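Local coordinates for oxidoreductase, 2OG-Fe oxygenase family protein, putative, expressed (Oryza sativa subsp. japonica, PDB 5XOI) that probably acts as an Fe(II)- and 2-oxoglutarate-dependent dioxygenase of the AlkB family, this chain being its oxygenase domain, at residues D162-L167 / S202-K207; S157-D162 / V180-G185. All blocks are in the same frame, centred on the assembly; numbering follows the deposited sequence.

How the contacts relate
The centres of contacts 1 and 2 lie about 8 Å apart, and both contain Asp-162. Along the chain the segments alternate: 157-162, 162-167, 180-185, then 202-207. Contact 1 pairs neighbouring strands of the four-stranded sheet; contact 2 joins the end of a seven-stranded-sheet strand to the chain leaving strand 178-182. Strand 163-169 lies between 178-182 and 198-205, and Ala-164 O and Leu-182 N (2.8 Å) probably bond the contacts directly. Both lie at one end of the double-stranded beta-helix, where the chain crosses from the seven-stranded sheet to the four-stranded one at 161-163 and turns back after 178-182, beside Arg-223, a 2-oxoglutarate-binding residue.

Contact 1: residues D162-L167 / S202-K207; sequences DTAEFL and SRIKPK
Strands 163-167 and 202-205 form an antiparallel ladder in the four-stranded sheet of a double-stranded beta-helix, with Ala-164 and Ile-204 as its central non-hydrogen-bonded pair. Lys-205 N donates to Thr-163 O and Glu-165 N to Arg-203 O (both 2.8 Å). Glu-165 O is gripped twice: the N of Ser-202 approaches nearly in line with the carbonyl (2.9 Å), while Ser-202 OG comes from well above the carbonyl plane at 3.3 Å.

On the face carrying Thr-163, Glu-165, Arg-203 and Lys-205, the lysine crosses the glutamate at about a right angle. Its CD lies 3.8 Å from Thr-163 CG2, and a bend at chi4 (-56°) turns NZ to Glu-165 OE2, met from above the carboxylate plane in a salt bridge whose 2.5 Å length is doubtfully short. Arg-203 runs alongside Glu-165, touching OE2 through CD; OE2 lies well out of the guanidinium plane, close only as an opposite charge.

On the other face Ile-204 CD1 meets Ala-164 CB (4.1 Å), and both residues pack on Arg-223. Asp-162 OD2 reaches Lys-207 N through a water, while OD1 accepts from Ala-209 N. A sheet with the 2-oxoglutarate-binding Arg-223 against its inner face fits the jelly-roll core of 2-oxoglutarate oxygenases.

Contact 2: residues S157-D162 / V180-G185; sequences SFSLGD and VDLESG
Ser-184 OG accepts a hydrogen bond from Gly-161 N at 2.9 Å, a side chain taking up a backbone N-H at the last residue of strand 155-161. The chi1 of Ser-184, -165°, sets OG anti to the backbone N, beside the carbonyl carbon, and from there it also passes close to Leu-160 CA. The hydroxyl has a second partner in Gln-25 OE1 on helix 22-37, so this buried group joins strand end, loop and helix. Leu-160 CB only skirts OG at 4.2 Å; its side chain packs against the same helix. One residue on, Gly-185 N donates to Ser-159 O (2.8 Å), coming in somewhat tilted from the carbonyl plane.

This is a corner of the double-stranded beta-helix, where the chain leaves strand 178-182 of the four-stranded sheet and heads for strand 187-190, the neighbour of 155-161 in the seven-stranded one. The end-to-end directions of 159-162 and 182-185 are 105° apart, and the two glycines, Gly-161 and Gly-185, adopt positive-phi conformations in which a side chain would press on the preceding carbonyl.

Nearer Arg-223, Ser-159 turns OG beside its own backbone N (chi1 -70°) and lays it against the flank of Leu-182, 3.5 Å from CB and 3.9 Å from CD1. That OG is hydrogen-bonded to Arg-223 NH2, and Leu-182 packs on Arg-223 too, so both segments touch this 2-oxoglutarate-binding residue, and the bond from Ser-159 OG probably helps to fix its position. Ser-159 CB meanwhile faces Glu-183 O, whereas the Glu-183 carboxylate forms a salt bridge with Lys-17.

Water fills in between the backbones near Asp-162. One molecule donates to Gly-161 O and accepts from Ser-184 N at 2.9 Å; another donates to both Asp-162 O and Leu-182 O, joining carbonyls that stand 4.4 Å apart.

Contact 1: residues D162-L167 / S202-K207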
loop_
_atom_site.group_PDB
_atom_site.type_symbol
_atom_site.label_atom_id
_atom_site.label_comp_id
_atom_site.label_asym_id
_atom_site.label_seq_id
_atom_site.Cartn_x
_atom_site.Cartn_y
_atom_site.Cartn_z
ATOM N N ASP A 162 -6.645 -6.684 10.211
ATOM C CA ASP A 162 -5.855 -6.413 11.407
ATOM C C ASP A 162 -4.919 -5.221 11.208
ATOM O O ASP A 162 -4.433 -4.955 10.105
ATOM C CB ASP A 162 -5.029 -7.641 11.777
ATOM C CG ASP A 162 -5.875 -8.773 12.321
ATOM O OD1 ASP A 162 -6.938 -8.499 12.937
ATOM O OD2 ASP A 162 -5.465 -9.943 12.140
ATOM N N THR A 163 -4.644 -4.527 12.306
ATOM C CA THR A 163 -3.753 -3.373 12.290
ATOM C C THR A 163 -2.309 -3.803 12.057
ATOM O O THR A 163 -1.857 -4.822 12.594
ATOM C CB THR A 163 -3.871 -2.637 13.619
ATOM O OG1 THR A 163 -5.221 -2.174 13.779
ATOM C CG2 THR A 163 -2.881 -1.458 13.700
ATOM N N ALA A 164 -1.584 -3.026 11.249
ATOM C CA ALA A 164 -0.147 -3.210 11.073
ATOM C C ALA A 164 0.608 -2.141 11.847
ATOM O O ALA A 164 0.189 -0.987 11.880
ATOM C CB ALA A 164 0.251 -3.116 9.601
ATOM N N GLU A 165 1.718 -2.534 12.473
ATOM C CA GLU A 165 2.710 -1.590 12.971
ATOM C C GLU A 165 3.651 -1.289 11.804
ATOM O O GLU A 165 4.362 -2.181 11.333
ATOM C CB GLU A 165 3.444 -2.173 14.182
ATOM C CG GLU A 165 2.505 -2.395 15.373
ATOM C CD GLU A 165 3.196 -2.927 16.625
ATOM O OE1 GLU A 165 4.405 -2.669 16.817
ATOM O OE2 GLU A 165 2.511 -3.591 17.436
ATOM N N PHE A 166 3.618 -0.048 11.309
ATOM C CA PHE A 166 4.292 0.350 10.072
ATOM C C PHE A 166 5.502 1.202 10.430
ATOM O O PHE A 166 5.372 2.196 11.152
ATOM C CB PHE A 166 3.316 1.115 9.165
ATOM C CG PHE A 166 3.885 1.529 7.828
ATOM C CD1 PHE A 166 3.919 0.637 6.760
ATOM C CD2 PHE A 166 4.334 2.832 7.621
ATOM C CE1 PHE A 166 4.411 1.020 5.524
ATOM C CE2 PHE A 166 4.829 3.221 6.369
ATOM C CZ PHE A 166 4.868 2.313 5.328
ATOM N N LEU A 167 6.681 0.799 9.950
ATOM C CA LEU A 167 7.915 1.525 10.218
ATOM C C LEU A 167 8.259 2.396 9.020
ATOM O O LEU A 167 8.041 1.991 7.872
ATOM C CB LEU A 167 9.077 0.562 10.489
ATOM C CG LEU A 167 9.319 0.006 11.896
ATOM C CD1 LEU A 167 8.050 -0.259 12.671
ATOM C CD2 LEU A 167 10.165 -1.254 11.802
ATOM N N SER A 202 6.437 -4.193 10.850
ATOM C CA SER A 202 7.148 -4.912 11.902
ATOM C C SER A 202 6.280 -5.933 12.621
ATOM O O SER A 202 6.818 -6.868 13.238
ATOM C CB SER A 202 7.720 -3.923 12.912
ATOM O OG SER A 202 6.685 -3.109 13.440
ATOM N N ARG A 203 4.960 -5.787 12.548
ATOM C CA ARG A 203 4.057 -6.610 13.340
ATOM C C ARG A 203 2.635 -6.420 12.834
ATOM O O ARG A 203 2.260 -5.316 12.428
ATOM C CB ARG A 203 4.142 -6.207 14.816
ATOM C CG ARG A 203 3.751 -7.260 15.810
ATOM C CD ARG A 203 3.900 -6.659 17.208
ATOM N NE ARG A 203 3.850 -7.659 18.271
ATOM C CZ ARG A 203 2.787 -8.400 18.544
ATOM N NH1 ARG A 203 1.689 -8.261 17.821
ATOM N NH2 ARG A 203 2.816 -9.275 19.540
ATOM N N ILE A 204 1.861 -7.499 12.857
ATOM C CA ILE A 204 0.414 -7.443 12.697
ATOM C C ILE A 204 -0.186 -7.618 14.088
ATOM O O ILE A 204 0.182 -8.551 14.810
ATOM C CB ILE A 204 -0.098 -8.528 11.734
ATOM C CG1 ILE A 204 0.641 -8.500 10.378
ATOM C CG2 ILE A 204 -1.616 -8.418 11.564
ATOM C CD1 ILE A 204 0.464 -7.211 9.572
ATOM N N LYS A 205 -1.083 -6.712 14.475
ATOM C CA LYS A 205 -1.728 -6.796 15.784
ATOM C C LYS A 205 -2.895 -7.768 15.702
ATOM O O LYS A 205 -3.883 -7.478 15.015
ATOM C CB LYS A 205 -2.231 -5.418 16.243
ATOM C CG LYS A 205 -1.143 -4.361 16.385
ATOM C CD LYS A 205 -1.737 -3.054 16.915
ATOM C CE LYS A 205 -0.669 -2.031 17.254
ATOM N NZ LYS A 205 0.323 -2.562 18.218
ATOM N N PRO A 206 -2.840 -8.923 16.363
ATOM C CA PRO A 206 -3.919 -9.897 16.180
ATOM C C PRO A 206 -5.224 -9.398 16.770
ATOM O O PRO A 206 -5.247 -8.605 17.716
ATOM C CB PRO A 206 -3.410 -11.156 16.902
ATOM C CG PRO A 206 -2.259 -10.704 17.748
ATOM C CD PRO A 206 -1.694 -9.478 17.106
ATOM N N LYS A 207 -6.324 -9.844 16.156
ATOM C CA LYS A 207 -7.668 -9.614 16.690
ATOM C C LYS A 207 -8.006 -8.134 16.754
ATOM O O LYS A 207 -8.673 -7.685 17.692
ATOM C CB LYS A 207 -7.834 -10.229 18.082
ATOM C CG LYS A 207 -7.305 -11.636 18.191
ATOM C CD LYS A 207 -8.311 -12.615 17.677
ATOM C CE LYS A 207 -9.478 -12.756 18.639
ATOM N NZ LYS A 207 -10.506 -13.625 18.021
HETATM O O HOH W 1 -6.205 -11.801 13.959
#

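Contact 2: residues S157-D162 / V180-G185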
loop_
_atom_site.group_PDB
_atom_site.type_symbol
_atom_site.label_atom_id
_atom_site.label_comp_id
_atom_site.label_asym_id
_atom_site.label_seq_id
_atom_site.Cartn_x
_atom_site.Cartn_y
_atom_site.Cartn_z
ATOM N N SER A 157 -1.394 3.536 -0.337
ATOM C CA SER A 157 -1.494 2.230 0.316
ATOM C C SER A 157 -2.797 2.113 1.103
ATOM O O SER A 157 -3.049 2.913 2.012
ATOM C CB SER A 157 -0.295 2.020 1.248
ATOM O OG SER A 157 -0.516 0.977 2.175
ATOM N N PHE A 158 -3.603 1.091 0.776
ATOM C CA PHE A 158 -4.827 0.755 1.509
ATOM C C PHE A 158 -4.512 -0.281 2.580
ATOM O O PHE A 158 -3.766 -1.228 2.326
ATOM C CB PHE A 158 -5.898 0.123 0.604
ATOM C CG PHE A 158 -6.426 0.997 -0.509
ATOM C CD1 PHE A 158 -6.058 2.321 -0.649
ATOM C CD2 PHE A 158 -7.338 0.454 -1.408
ATOM C CE1 PHE A 158 -6.579 3.092 -1.680
ATOM C CE2 PHE A 158 -7.866 1.209 -2.433
ATOM C CZ PHE A 158 -7.485 2.534 -2.577
ATOM N N SER A 159 -5.150 -0.154 3.746
ATOM C CA SER A 159 -5.009 -1.128 4.825
ATOM C C SER A 159 -6.383 -1.671 5.192
ATOM O O SER A 159 -7.329 -0.898 5.358
ATOM C CB SER A 159 -4.344 -0.509 6.066
ATOM O OG SER A 159 -2.973 -0.220 5.841
ATOM N N LEU A 160 -6.499 -2.997 5.321
ATOM C CA LEU A 160 -7.769 -3.610 5.697
ATOM C C LEU A 160 -7.515 -4.809 6.597
ATOM O O LEU A 160 -6.555 -5.555 6.391
ATOM C CB LEU A 160 -8.584 -4.061 4.470
ATOM C CG LEU A 160 -8.971 -3.020 3.412
ATOM C CD1 LEU A 160 -7.855 -2.826 2.399
ATOM C CD2 LEU A 160 -10.241 -3.450 2.705
ATOM N N GLY A 161 -8.397 -5.004 7.580
ATOM C CA GLY A 161 -8.259 -6.141 8.477
ATOM C C GLY A 161 -7.519 -5.792 9.753
ATOM O O GLY A 161 -7.747 -4.730 10.336
ATOM N N ASP A 162 -6.645 -6.684 10.211
ATOM C CA ASP A 162 -5.855 -6.413 11.407
ATOM C C ASP A 162 -4.919 -5.221 11.208
ATOM O O ASP A 162 -4.433 -4.955 10.105
ATOM C CB ASP A 162 -5.029 -7.641 11.777
ATOM C CG ASP A 162 -5.875 -8.773 12.321
ATOM O OD1 ASP A 162 -6.938 -8.499 12.937
ATOM O OD2 ASP A 162 -5.465 -9.943 12.140
ATOM N N VAL A 180 3.983 4.083 12.986
ATOM C CA VAL A 180 2.575 4.468 13.002
ATOM C C VAL A 180 1.741 3.210 12.813
ATOM O O VAL A 180 2.121 2.297 12.076
ATOM C CB VAL A 180 2.234 5.519 11.918
ATOM C CG1 VAL A 180 2.431 4.956 10.499
ATOM C CG2 VAL A 180 0.814 6.034 12.107
ATOM N N ASP A 181 0.600 3.151 13.498
ATOM C CA ASP A 181 -0.325 2.048 13.284
ATOM C C ASP A 181 -1.201 2.321 12.068
ATOM O O ASP A 181 -1.829 3.385 11.964
ATOM C CB ASP A 181 -1.209 1.821 14.507
ATOM C CG ASP A 181 -0.467 1.181 15.666
ATOM O OD1 ASP A 181 0.689 0.734 15.515
ATOM O OD2 ASP A 181 -1.071 1.127 16.753
ATOM N N LEU A 182 -1.274 1.346 11.173
ATOM C CA LEU A 182 -2.176 1.397 10.029
ATOM C C LEU A 182 -3.338 0.468 10.340
ATOM O O LEU A 182 -3.170 -0.759 10.372
ATOM C CB LEU A 182 -1.463 1.006 8.736
ATOM C CG LEU A 182 -0.248 1.872 8.369
ATOM C CD1 LEU A 182 0.422 1.341 7.097
ATOM C CD2 LEU A 182 -0.664 3.315 8.178
ATOM N N GLU A 183 -4.503 1.059 10.621
ATOM C CA GLU A 183 -5.702 0.334 11.023
ATOM C C GLU A 183 -6.607 0.130 9.819
ATOM O O GLU A 183 -6.461 0.790 8.795
ATOM C CB GLU A 183 -6.469 1.097 12.111
ATOM C CG GLU A 183 -5.640 1.499 13.312
ATOM C CD GLU A 183 -6.467 2.251 14.338
ATOM O OE1 GLU A 183 -6.835 1.657 15.369
ATOM O OE2 GLU A 183 -6.760 3.439 14.104
ATOM N N SER A 184 -7.559 -0.790 9.956
ATOM C CA SER A 184 -8.457 -1.095 8.844
ATOM C C SER A 184 -9.181 0.161 8.362
ATOM O O SER A 184 -9.779 0.895 9.158
ATOM C CB SER A 184 -9.475 -2.159 9.258
ATOM O OG SER A 184 -10.106 -2.713 8.118
ATOM N N GLY A 185 -9.135 0.390 7.050
ATOM C CA GLY A 185 -9.700 1.558 6.420
ATOM C C GLY A 185 -8.734 2.703 6.213
ATOM O O GLY A 185 -9.050 3.628 5.454
HETATM O O HOH W 2 -7.343 -2.652 12.147
HETATM O O HOH W 3 -4.189 -2.643 8.624
#